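Local coordinates for uncharacterized conserved protein (Methanopyrus kandleri AV19, PDB 2QYA), which is of unknown function, belongs to the DUF424 family and packs in the crystal as a two-fold symmetric pair of chains, at the interface of chains A and B. Residues are numbered along the deposited sequence; one frame, centred on the assembly and turned at random. Chains: chain A/B, Uncharacterized conserved protein.

Contact 1: the interface of chains A and B. Residues chain A 12-17, 66, 70; chain B 44-45, 75.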
# COMPACT_ATOMS: atom_id res chain seq x y z
N GLY A 12 -2.67 2.11 7.13
CA GLY A 12 -1.70 3.09 6.69
C GLY A 12 -0.31 2.76 7.22
O GLY A 12 -0.14 2.50 8.41
N THR A 13 0.69 2.77 6.32
CA THR A 13 2.08 2.59 6.69
C THR A 13 3.01 3.36 5.74
O THR A 13 2.77 3.41 4.54
CB THR A 13 2.47 1.10 6.76
OG1 THR A 13 1.68 0.35 5.82
CG2 THR A 13 2.18 0.59 8.18
N GLY A 14 4.07 3.96 6.30
CA GLY A 14 4.97 4.80 5.50
C GLY A 14 4.24 5.94 4.81
O GLY A 14 3.67 6.82 5.47
N ASP A 15 4.26 5.93 3.47
CA ASP A 15 3.61 7.00 2.67
C ASP A 15 2.27 6.60 2.10
O ASP A 15 1.68 7.37 1.34
CB ASP A 15 4.50 7.38 1.49
CG ASP A 15 5.84 7.85 1.92
OD1 ASP A 15 5.90 8.91 2.56
OD2 ASP A 15 6.85 7.18 1.63
N THR A 16 1.79 5.42 2.52
CA THR A 16 0.77 4.62 1.83
C THR A 16 -0.45 4.29 2.74
O THR A 16 -0.30 3.77 3.85
CB THR A 16 1.38 3.25 1.39
OG1 THR A 16 2.63 3.44 0.72
CG2 THR A 16 0.44 2.49 0.46
N VAL A 17 -1.66 4.57 2.25
CA VAL A 17 -2.88 4.05 2.90
C VAL A 17 -3.51 3.13 1.89
O VAL A 17 -3.78 3.52 0.74
CB VAL A 17 -3.88 5.17 3.30
CG1 VAL A 17 -5.21 4.58 3.78
CG2 VAL A 17 -3.31 6.05 4.37
N TYR A 66 -6.69 11.81 3.27
CA TYR A 66 -5.28 11.63 2.97
C TYR A 66 -4.80 12.33 1.70
O TYR A 66 -3.64 12.16 1.32
CB TYR A 66 -4.95 10.14 2.91
CG TYR A 66 -5.02 9.52 4.28
CD1 TYR A 66 -4.12 9.90 5.28
CD2 TYR A 66 -6.02 8.63 4.61
CE1 TYR A 66 -4.20 9.35 6.57
CE2 TYR A 66 -6.10 8.07 5.90
CZ TYR A 66 -5.20 8.44 6.85
OH TYR A 66 -5.29 7.90 8.12
N LYS A 70 -0.82 11.33 1.87
CA LYS A 70 -0.39 9.99 1.58
C LYS A 70 -0.88 9.61 0.22
O LYS A 70 -1.84 10.21 -0.29
CB LYS A 70 -0.99 9.01 2.63
CG LYS A 70 -0.62 9.28 4.08
CD LYS A 70 0.80 8.85 4.39
CE LYS A 70 1.23 9.41 5.76
NZ LYS A 70 2.59 8.91 6.19
N PHE B 44 2.05 5.53 11.38
CA PHE B 44 2.65 5.33 10.05
C PHE B 44 4.09 4.79 10.08
O PHE B 44 4.46 3.96 9.24
CB PHE B 44 2.49 6.60 9.18
CG PHE B 44 1.08 6.75 8.58
CD1 PHE B 44 0.76 6.17 7.36
CD2 PHE B 44 0.09 7.44 9.27
CE1 PHE B 44 -0.52 6.28 6.83
CE2 PHE B 44 -1.22 7.54 8.76
CZ PHE B 44 -1.52 6.97 7.53
N TYR B 45 4.89 5.21 11.06
CA TYR B 45 6.35 4.96 10.99
C TYR B 45 6.92 3.84 11.88
O TYR B 45 8.03 3.36 11.63
CB TYR B 45 7.15 6.28 11.08
CG TYR B 45 6.83 7.17 9.91
CD1 TYR B 45 7.43 6.97 8.67
CD2 TYR B 45 5.85 8.16 10.02
CE1 TYR B 45 7.10 7.75 7.58
CE2 TYR B 45 5.50 8.95 8.93
CZ TYR B 45 6.14 8.75 7.72
OH TYR B 45 5.79 9.55 6.63
N ASN B 75 8.51 1.97 0.94
CA ASN B 75 8.64 3.34 1.37
C ASN B 75 9.82 3.36 2.32
O ASN B 75 9.98 2.44 3.14
CB ASN B 75 7.38 3.84 2.10
CG ASN B 75 6.11 3.70 1.29
OD1 ASN B 75 5.02 3.76 1.85
ND2 ASN B 75 6.23 3.56 -0.06
O HOH W 1 3.57 4.63 -1.50
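B:Phe44 and A:Lys70 run antiparallel alongside each other, the lysine methylene CE lying over one face of the phenyl ring, 3.7 Å from its centroid and displaced from the ring centre. The lysine chain bends at chi2 (-76°) and then runs extended along the ring. The far rim of the phenyl group meets both carbon and oxygen: A:Tyr66 comes tip to tip, its CE1 3.7 Å from B:Phe44 CZ, and A:Tyr66 OH, A:Thr16 O and A:Val17 CG2 lie at the ring edge, in plane. A:Val17 CG2 also sits over the centre of one face of A:Tyr66, so this methyl fills the corner between the two rings. A:Gly12 CA is 3.4 Å from B:Phe44 CE1, and the lack of a side chain there probably lets the ring lie close against the strand.

Among the polar contacts, A:Gly14 N donates to B:Phe44 O at 3.0 Å. The carboxamide oxygen of B:Asn75 is gripped twice: the hydroxyl A:Thr16 OG1 reaches OD1 at 2.7 Å in the carbonyl plane, on a lone pair, whereas A:Asp15 N, 2.8 Å from OD1, stands above that plane. A water joins A:Thr16 OG1 to B:Asn75 ND2. A:Lys70 NZ bonds its own chain at A:Gly14 O and makes a weak bond to B:Tyr45 OH.

The site, one flank of a two-fold interface that may be that of a dimer, lies at the turn between strands 6-13 and 16-23 of chain A, set against the 42-45 segment and strand 71-77 of chain B.

Contact 2: the interface of chains A and B. Residues chain A 20, 38, 44-45, 75, 104, 106; chain B 14-15, 69-70.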
# COMPACT_ATOMS: atom_id res chain seq x y z
N ALA A 20 -8.67 -1.72 1.17
CA ALA A 20 -9.01 -2.97 0.50
C ALA A 20 -10.47 -3.36 0.77
O ALA A 20 -10.95 -3.34 1.90
CB ALA A 20 -8.06 -4.10 0.91
N LEU A 38 -5.28 -17.56 -7.05
CA LEU A 38 -5.42 -16.55 -6.02
C LEU A 38 -6.14 -17.15 -4.82
O LEU A 38 -7.23 -17.70 -4.94
CB LEU A 38 -6.14 -15.28 -6.54
CG LEU A 38 -6.39 -14.15 -5.52
CD1 LEU A 38 -5.12 -13.65 -4.81
CD2 LEU A 38 -7.17 -12.98 -6.12
N PHE A 44 -4.76 -11.18 4.37
CA PHE A 44 -4.83 -10.10 3.37
C PHE A 44 -6.22 -9.51 3.18
O PHE A 44 -6.38 -8.29 3.06
CB PHE A 44 -4.32 -10.59 2.03
CG PHE A 44 -2.84 -10.54 1.89
CD1 PHE A 44 -2.22 -9.40 1.40
CD2 PHE A 44 -2.06 -11.63 2.26
CE1 PHE A 44 -0.85 -9.34 1.28
CE2 PHE A 44 -0.67 -11.58 2.14
CZ PHE A 44 -0.06 -10.43 1.64
N TYR A 45 -7.21 -10.39 3.13
CA TYR A 45 -8.58 -9.97 2.98
C TYR A 45 -9.29 -10.32 4.27
O TYR A 45 -9.48 -11.49 4.58
CB TYR A 45 -9.23 -10.72 1.83
CG TYR A 45 -8.50 -10.61 0.52
CD1 TYR A 45 -8.65 -9.49 -0.30
CD2 TYR A 45 -7.67 -11.64 0.07
CE1 TYR A 45 -7.96 -9.40 -1.53
CE2 TYR A 45 -6.99 -11.56 -1.16
CZ TYR A 45 -7.15 -10.44 -1.95
OH TYR A 45 -6.50 -10.37 -3.15
N ASN A 75 -7.81 -1.39 -3.64
CA ASN A 75 -7.94 -2.70 -4.23
C ASN A 75 -9.34 -3.19 -3.86
O ASN A 75 -9.67 -3.25 -2.67
CB ASN A 75 -6.91 -3.67 -3.65
CG ASN A 75 -5.65 -2.99 -3.15
OD1 ASN A 75 -5.29 -3.14 -1.97
ND2 ASN A 75 -4.97 -2.22 -4.02
N HIS A 104 -12.71 -6.80 -10.45
CA HIS A 104 -11.53 -6.37 -9.72
C HIS A 104 -11.16 -4.98 -10.18
O HIS A 104 -11.30 -4.67 -11.35
CB HIS A 104 -10.38 -7.33 -9.96
CG HIS A 104 -9.11 -6.98 -9.25
ND1 HIS A 104 -8.03 -6.42 -9.88
CD2 HIS A 104 -8.74 -7.15 -7.96
CE1 HIS A 104 -7.05 -6.24 -9.02
NE2 HIS A 104 -7.45 -6.68 -7.84
N GLN A 106 -7.92 -1.99 -9.21
CA GLN A 106 -6.79 -1.42 -8.48
C GLN A 106 -6.55 0.03 -8.92
O GLN A 106 -6.50 0.32 -10.15
CB GLN A 106 -5.56 -2.29 -8.70
CG GLN A 106 -4.43 -2.09 -7.67
CD GLN A 106 -3.78 -3.40 -7.22
OE1 GLN A 106 -3.09 -3.45 -6.21
NE2 GLN A 106 -4.02 -4.47 -7.96
N GLY B 14 -5.10 -6.72 1.28
CA GLY B 14 -5.69 -7.06 -0.02
C GLY B 14 -4.69 -7.54 -1.06
O GLY B 14 -4.06 -8.57 -0.88
N ASP B 15 -4.56 -6.78 -2.14
CA ASP B 15 -3.59 -7.00 -3.23
C ASP B 15 -2.16 -6.60 -2.92
O ASP B 15 -1.25 -6.90 -3.69
CB ASP B 15 -3.93 -6.04 -4.36
CG ASP B 15 -4.90 -6.58 -5.30
OD1 ASP B 15 -5.08 -7.82 -5.31
OD2 ASP B 15 -5.46 -5.76 -6.04
N GLU B 69 2.63 -12.33 -6.60
CA GLU B 69 1.21 -12.41 -6.19
C GLU B 69 0.65 -11.06 -5.81
O GLU B 69 -0.53 -10.81 -6.03
CB GLU B 69 1.01 -13.39 -5.01
CG GLU B 69 -0.08 -14.49 -5.23
CD GLU B 69 -1.49 -14.13 -4.70
OE1 GLU B 69 -2.10 -14.97 -3.97
OE2 GLU B 69 -1.99 -13.02 -5.01
N LYS B 70 1.49 -10.18 -5.26
CA LYS B 70 1.02 -8.90 -4.71
C LYS B 70 1.78 -7.71 -5.27
O LYS B 70 2.94 -7.83 -5.66
CB LYS B 70 1.19 -8.88 -3.19
CG LYS B 70 0.55 -10.04 -2.46
CD LYS B 70 -0.95 -9.86 -2.31
CE LYS B 70 -1.58 -11.16 -1.83
NZ LYS B 70 -2.99 -10.96 -1.42
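The phenyl ring of A:Phe44 has the amino group of B:Lys70 over one face, NZ 3.6 Å from the ring centroid and shifted off centre in a cation-pi contact, while B:Gly14 N lies at its edge, in plane. The lysine methylenes continue past the rim, CD standing 3.6 Å from A:Phe44 CE1. Beside it A:Tyr45 rests its CE1 against B:Gly14 CA, 3.6 Å away. The imidazole of A:His104 meets the B:Asp15 carboxylate at its edge.

The B:Gly14 loop, part of this flank of the two-fold interface, is held from both chains. Its N donates to A:Phe44 O at 2.7 Å, and its O accepts from B:Lys70 NZ, a bond that probably helps hold NZ over the aromatic face. B:Asp15, with CG anti to its carbonyl carbon (chi1 -88°), points its carboxylate at strand 103-109 of chain A. There A:Gln106 comes tip to tip, its amide plane only 20° from the carboxylate, but the amide N-H is not directed at the oxygen and no bond forms. A:Asn75 passes alongside, its CG 3.7 Å from B:Asp15 CB. The imidazole may help to offset the carboxylate charge. A:His104 NE2 donates to B:Asp15 OD2 at 2.8 Å in a somewhat bent bond, accepted on the syn lone pair of OD2, with this oxygen only 11° out of the imidazole plane.

Contact 3: the interface of chains A and B. Residues chain A 11, 13, 16, 18; chain B 13, 16, 18, 73, 75.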
# COMPACT_ATOMS: atom_id res chain seq x y z
N HIS A 11 -5.44 0.13 6.17
CA HIS A 11 -4.19 0.22 6.91
C HIS A 11 -3.25 1.27 6.29
O HIS A 11 -3.09 1.31 5.07
CB HIS A 11 -3.49 -1.14 6.94
CG HIS A 11 -2.49 -1.26 8.03
ND1 HIS A 11 -2.85 -1.45 9.34
CD2 HIS A 11 -1.14 -1.14 8.02
CE1 HIS A 11 -1.76 -1.48 10.10
NE2 HIS A 11 -0.71 -1.29 9.31
N THR A 13 0.69 2.77 6.32
CA THR A 13 2.08 2.59 6.69
C THR A 13 3.01 3.36 5.74
O THR A 13 2.77 3.41 4.54
CB THR A 13 2.47 1.10 6.76
OG1 THR A 13 1.68 0.35 5.82
CG2 THR A 13 2.18 0.59 8.18
N THR A 16 1.79 5.42 2.52
CA THR A 16 0.77 4.62 1.83
C THR A 16 -0.45 4.29 2.74
O THR A 16 -0.30 3.77 3.85
CB THR A 16 1.38 3.25 1.39
OG1 THR A 16 2.63 3.44 0.72
CG2 THR A 16 0.44 2.49 0.46
N VAL A 18 -3.69 1.88 2.30
CA VAL A 18 -4.38 0.90 1.51
C VAL A 18 -5.81 0.73 2.02
O VAL A 18 -6.05 0.42 3.21
CB VAL A 18 -3.65 -0.47 1.48
CG1 VAL A 18 -4.22 -1.34 0.35
CG2 VAL A 18 -2.14 -0.29 1.21
N THR B 13 -2.24 -5.91 2.88
CA THR B 13 -3.65 -5.50 2.87
C THR B 13 -4.22 -5.72 1.44
O THR B 13 -3.87 -4.97 0.50
CB THR B 13 -3.80 -4.00 3.25
OG1 THR B 13 -2.93 -3.65 4.35
CG2 THR B 13 -5.23 -3.65 3.61
N THR B 16 -1.98 -5.86 -1.84
CA THR B 16 -0.84 -4.98 -1.73
C THR B 16 -0.05 -5.29 -0.45
O THR B 16 -0.63 -5.54 0.59
CB THR B 16 -1.34 -3.50 -1.77
OG1 THR B 16 -2.13 -3.29 -2.95
CG2 THR B 16 -0.22 -2.53 -1.78
N VAL B 18 3.02 -3.50 1.80
CA VAL B 18 3.82 -2.31 2.02
C VAL B 18 5.00 -2.69 2.92
O VAL B 18 4.81 -3.25 4.00
CB VAL B 18 3.01 -1.14 2.67
CG1 VAL B 18 3.83 0.16 2.73
CG2 VAL B 18 1.64 -0.88 1.92
N ALA B 73 4.84 -2.18 -2.36
CA ALA B 73 5.20 -0.78 -2.21
C ALA B 73 6.35 -0.71 -1.19
O ALA B 73 6.25 -1.29 -0.11
CB ALA B 73 4.00 0.05 -1.76
N ASN B 75 8.51 1.97 0.94
CA ASN B 75 8.64 3.34 1.37
C ASN B 75 9.82 3.36 2.32
O ASN B 75 9.98 2.44 3.14
CB ASN B 75 7.38 3.84 2.10
CG ASN B 75 6.11 3.70 1.29
OD1 ASN B 75 5.02 3.76 1.85
ND2 ASN B 75 6.23 3.56 -0.06
O HOH W 2 3.57 4.63 -1.50
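A:Val18 and B:Val18 lie flank to flank near the middle of the interface, their CG2 methyls 3.9 Å apart. They hide 47 and 49 Å² and form the packed part of the contact. Each has CG2 anti to its carbonyl carbon, with CG1 anti to the backbone N (chi1 -165° in chain A), which turns one methyl of each toward its counterpart. The methyl CG2 of A:Thr16 comes tip to tip onto B:Val18 CG2, also at 3.9 Å, so the B:Val18 methyl is met by two groups of chain A. On the other flank A:Val18 runs alongside B:Thr13, with CG1 3.6 Å from the carbonyl oxygen B:Thr13 O. A:Thr13 closes the packing around the partner valine, its hydroxyl OG1 3.7 Å from B:Val18 CB, and B:Thr13 OG1 touches A:His11 CB at a similar distance.

The side toward B:Ala73 is looser, its CB 4.4 Å from A:Thr16 OG1. Here the contact turns wet: a water at 2.7 Å from A:Thr16 OG1 bridges to the carboxamide nitrogen of B:Asn75, beside the direct bond between the two residues. An alanine in place of B:Asn75 would probably leave the A:Thr16 hydroxyl without its carbonyl mate and the bridging water without its carboxamide contact.

The site brings the strands 16-23 of both chains face to face, giving the pair an apolar centre with a polar rim that probably helps set their register.

Contact 1 and contact 3 are neighbours, their C-alpha centres about 6 Å apart, and they share A:Thr13, A:Thr16 and B:Asn75; contact 2 lies about 17 Å from contact 1 and about 11 Å from contact 3. Contacts 1 and 2 use corresponding loops with the chains exchanged, although their side chains are not arranged identically, and contact 3 lies between them with strands 6-13 and 16-23 of both chains. The two-fold axis thus yields a central apolar patch flanked by two reciprocal loop grips. Such continuity is compatible with a dimer, but the crystal assembly alone does not establish one in solution.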